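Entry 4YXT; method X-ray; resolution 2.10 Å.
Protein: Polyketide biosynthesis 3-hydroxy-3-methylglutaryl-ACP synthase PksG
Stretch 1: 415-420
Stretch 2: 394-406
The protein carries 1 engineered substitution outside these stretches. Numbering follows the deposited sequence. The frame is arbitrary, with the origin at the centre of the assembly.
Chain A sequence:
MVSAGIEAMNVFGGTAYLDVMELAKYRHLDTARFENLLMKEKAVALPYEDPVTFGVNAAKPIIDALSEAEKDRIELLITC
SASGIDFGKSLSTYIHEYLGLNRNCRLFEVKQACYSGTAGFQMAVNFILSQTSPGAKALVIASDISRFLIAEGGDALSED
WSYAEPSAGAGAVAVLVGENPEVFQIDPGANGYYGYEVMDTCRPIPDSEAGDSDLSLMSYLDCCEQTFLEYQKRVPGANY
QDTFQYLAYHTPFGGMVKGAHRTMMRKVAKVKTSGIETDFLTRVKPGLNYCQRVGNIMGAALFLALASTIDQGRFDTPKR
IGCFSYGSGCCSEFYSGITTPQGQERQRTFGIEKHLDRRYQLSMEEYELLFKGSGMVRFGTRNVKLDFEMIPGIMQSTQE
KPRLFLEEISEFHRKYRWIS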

# COMPACT_ATOMS: atom_id res chain seq x y z
N LYS A 415 -4.20 22.30 -1.52
CA LYS A 415 -3.28 23.12 -2.27
C LYS A 415 -2.15 23.59 -1.40
O LYS A 415 -2.36 24.04 -0.29
CB LYS A 415 -4.05 24.25 -2.93
CG LYS A 415 -5.13 23.71 -3.88
CD LYS A 415 -6.17 24.75 -4.22
CE LYS A 415 -5.51 26.01 -4.82
NZ LYS A 415 -6.23 27.19 -4.28
N TYR A 416 -0.92 23.40 -1.91
CA TYR A 416 0.28 23.67 -1.17
C TYR A 416 1.01 24.87 -1.76
O TYR A 416 0.71 25.32 -2.82
CB TYR A 416 1.18 22.42 -1.10
CG TYR A 416 0.45 21.22 -0.51
CD1 TYR A 416 0.60 20.88 0.81
CD2 TYR A 416 -0.40 20.43 -1.30
CE1 TYR A 416 -0.09 19.79 1.35
CE2 TYR A 416 -1.08 19.34 -0.78
CZ TYR A 416 -0.92 19.02 0.54
OH TYR A 416 -1.59 17.96 1.04
N ARG A 417 1.97 25.38 -1.02
CA ARG A 417 2.70 26.58 -1.41
C ARG A 417 4.13 26.49 -0.88
O ARG A 417 4.36 25.97 0.23
CB ARG A 417 2.01 27.79 -0.79
CG ARG A 417 2.59 29.14 -1.17
CD ARG A 417 2.02 30.20 -0.23
NE ARG A 417 2.48 31.54 -0.57
CZ ARG A 417 1.91 32.67 -0.14
NH1 ARG A 417 0.84 32.62 0.64
NH2 ARG A 417 2.40 33.85 -0.51
N TRP A 418 5.06 27.01 -1.66
CA TRP A 418 6.45 27.12 -1.27
C TRP A 418 6.67 28.37 -0.43
O TRP A 418 6.13 29.42 -0.70
CB TRP A 418 7.31 27.18 -2.51
CG TRP A 418 7.25 25.96 -3.28
CD1 TRP A 418 6.60 25.77 -4.46
CD2 TRP A 418 7.82 24.69 -2.92
NE1 TRP A 418 6.77 24.46 -4.88
CE2 TRP A 418 7.51 23.78 -3.94
CE3 TRP A 418 8.59 24.25 -1.84
CZ2 TRP A 418 7.93 22.45 -3.92
CZ3 TRP A 418 8.98 22.94 -1.79
CH2 TRP A 418 8.66 22.04 -2.83
N ILE A 419 7.46 28.26 0.63
CA ILE A 419 7.75 29.40 1.49
C ILE A 419 9.21 29.35 1.91
O ILE A 419 9.78 28.25 2.06
CB ILE A 419 6.82 29.41 2.72
CG1 ILE A 419 5.39 29.67 2.24
CG2 ILE A 419 7.28 30.47 3.74
CD1 ILE A 419 4.33 29.70 3.32
N SER A 420 9.81 30.54 2.03
CA SER A 420 11.09 30.74 2.72
C SER A 420 11.41 32.23 2.79
O SER A 420 11.63 32.87 1.75
CB SER A 420 12.24 30.04 2.02
OG SER A 420 13.40 30.08 2.85
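Stretch 2, residues 394-406: IMQSTQEKPRLFL

Stretch 2 enters as the last turn of a helix (Ile 394 to Ser 397), leaves helical geometry at Thr 398, loops through Pro 402 and runs as a strand from Arg 403 to Leu 406 antiparallel to strand 415-419. The strand axes approach to 4.6 Å, with 144° between their N-to-C directions. Two hydrogen-bonded pairs hold the register: Arg 417 N to Phe 405 O is 3.0 Å and Phe 405 N to Arg 417 O 2.9 Å; Ile 419 N to Arg 403 O is 2.9 Å and Arg 403 N to Ile 419 O 3.0 Å. Trp 418 faces Leu 404 between them (CA to CA 4.8 Å) and Tyr 416 faces Leu 406 beyond the Arg 417 and Phe 405 pair (CA to CA 4.5 Å), both as non-hydrogen-bonded pairs.

Tyr 416, Trp 418, Leu 404 and Leu 406 share one face of the sheet. Both aromatic residues are m at chi1, both leucines t, p. In this conformation Leu 404 CD1 lies 3.7 Å from the centroid of the Trp 418 six-membered ring, almost on its normal, while Leu 404 CG packs 3.5 Å from Tyr 416 CB. Leu 406 CD1 covers a face of the Tyr 416 ring less squarely, 4.3 Å from its centroid. Pro 402 CB extends the apolar patch, 3.9 Å from Trp 418 CE3.

The other face carries Arg 417, Ile 419, Arg 403 and Phe 405. Arg 417 is extended, t at chi1 through chi3, and its end leads away from stretch 2. Ile 419, m, t, places CD1 4.0 Å from Phe 405 CD2, while its CG2 lies 4.2 Å from Met 395 CE. Arg 403 folds back, m, t, m, laying a guanidinium face over Ile 419 O. At the C-terminus, Ser 420 OG, with chi1 t, makes a weak 3.3 Å hydrogen bond to Lys 401 O.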

# COMPACT_ATOMS: atom_id res chain seq x y z
N ILE A 394 7.19 31.27 14.22
CA ILE A 394 7.82 30.10 13.53
C ILE A 394 8.27 30.35 12.10
O ILE A 394 9.39 29.99 11.72
CB ILE A 394 6.88 28.87 13.49
CG1 ILE A 394 6.27 28.59 14.87
CG2 ILE A 394 7.65 27.64 13.03
CD1 ILE A 394 5.21 27.51 14.90
N MET A 395 7.38 30.91 11.30
CA MET A 395 7.67 31.17 9.91
C MET A 395 8.84 32.14 9.78
O MET A 395 9.82 31.83 9.11
CB MET A 395 6.45 31.75 9.21
CG MET A 395 5.23 30.83 9.22
SD MET A 395 5.07 29.80 7.75
CE MET A 395 6.71 29.08 7.62
N GLN A 396 8.71 33.29 10.43
CA GLN A 396 9.77 34.29 10.49
C GLN A 396 11.03 33.73 11.15
O GLN A 396 12.14 34.10 10.78
CB GLN A 396 9.31 35.54 11.25
N SER A 397 10.85 32.84 12.13
CA SER A 397 11.97 32.24 12.88
C SER A 397 13.10 31.66 12.00
O SER A 397 14.20 32.21 11.97
CB SER A 397 11.48 31.18 13.86
OG SER A 397 12.24 29.98 13.73
N THR A 398 12.81 30.55 11.31
CA THR A 398 13.79 29.86 10.44
C THR A 398 13.43 30.03 8.96
O THR A 398 12.25 30.05 8.60
CB THR A 398 13.91 28.34 10.81
OG1 THR A 398 14.79 27.68 9.88
CG2 THR A 398 12.55 27.61 10.81
N GLN A 399 14.43 30.18 8.10
CA GLN A 399 14.18 30.30 6.66
C GLN A 399 15.32 29.71 5.82
O GLN A 399 15.90 30.39 4.96
CB GLN A 399 13.89 31.75 6.27
N GLU A 400 15.61 28.43 6.07
CA GLU A 400 16.67 27.67 5.39
C GLU A 400 16.60 27.68 3.84
O GLU A 400 17.33 28.43 3.20
CB GLU A 400 16.73 26.22 5.94
CG GLU A 400 15.39 25.50 6.17
CD GLU A 400 15.15 24.30 5.25
OE1 GLU A 400 14.22 23.49 5.52
OE2 GLU A 400 15.88 24.17 4.24
N LYS A 401 15.72 26.85 3.27
CA LYS A 401 15.45 26.77 1.81
C LYS A 401 13.94 26.67 1.63
O LYS A 401 13.20 26.80 2.63
CB LYS A 401 16.19 25.58 1.16
CG LYS A 401 17.70 25.70 1.12
CD LYS A 401 18.19 27.01 0.51
CE LYS A 401 17.76 27.21 -0.92
NZ LYS A 401 18.30 28.49 -1.45
N PRO A 402 13.45 26.49 0.38
CA PRO A 402 12.01 26.42 0.24
C PRO A 402 11.47 25.18 0.94
O PRO A 402 12.05 24.13 0.81
CB PRO A 402 11.81 26.30 -1.27
CG PRO A 402 13.05 26.87 -1.87
CD PRO A 402 14.13 26.47 -0.92
N ARG A 403 10.40 25.35 1.71
CA ARG A 403 9.63 24.22 2.26
C ARG A 403 8.15 24.36 1.82
O ARG A 403 7.67 25.47 1.48
CB ARG A 403 9.74 24.18 3.78
CG ARG A 403 11.16 24.16 4.30
CD ARG A 403 11.32 24.79 5.68
NE ARG A 403 10.56 26.04 5.86
CZ ARG A 403 10.82 27.22 5.26
NH1 ARG A 403 11.82 27.37 4.40
NH2 ARG A 403 10.05 28.26 5.54
N LEU A 404 7.45 23.22 1.82
CA LEU A 404 6.08 23.16 1.37
C LEU A 404 5.19 23.27 2.54
O LEU A 404 5.45 22.72 3.59
CB LEU A 404 5.79 21.85 0.66
CG LEU A 404 4.58 21.90 -0.28
CD1 LEU A 404 4.88 22.80 -1.48
CD2 LEU A 404 4.19 20.52 -0.82
N PHE A 405 4.07 23.95 2.36
CA PHE A 405 3.08 24.05 3.41
C PHE A 405 1.70 23.95 2.84
O PHE A 405 1.51 24.28 1.69
CB PHE A 405 3.24 25.35 4.20
CG PHE A 405 4.45 25.34 5.07
CD1 PHE A 405 4.50 24.49 6.17
CD2 PHE A 405 5.54 26.13 4.76
CE1 PHE A 405 5.63 24.43 6.95
CE2 PHE A 405 6.67 26.08 5.56
CZ PHE A 405 6.72 25.23 6.66
N LEU A 406 0.77 23.45 3.64
CA LEU A 406 -0.62 23.34 3.25
C LEU A 406 -1.21 24.73 3.37
O LEU A 406 -1.20 25.32 4.45
CB LEU A 406 -1.37 22.39 4.19
CG LEU A 406 -2.86 22.14 3.99
CD1 LEU A 406 -3.25 21.71 2.59
CD2 LEU A 406 -3.37 21.09 4.98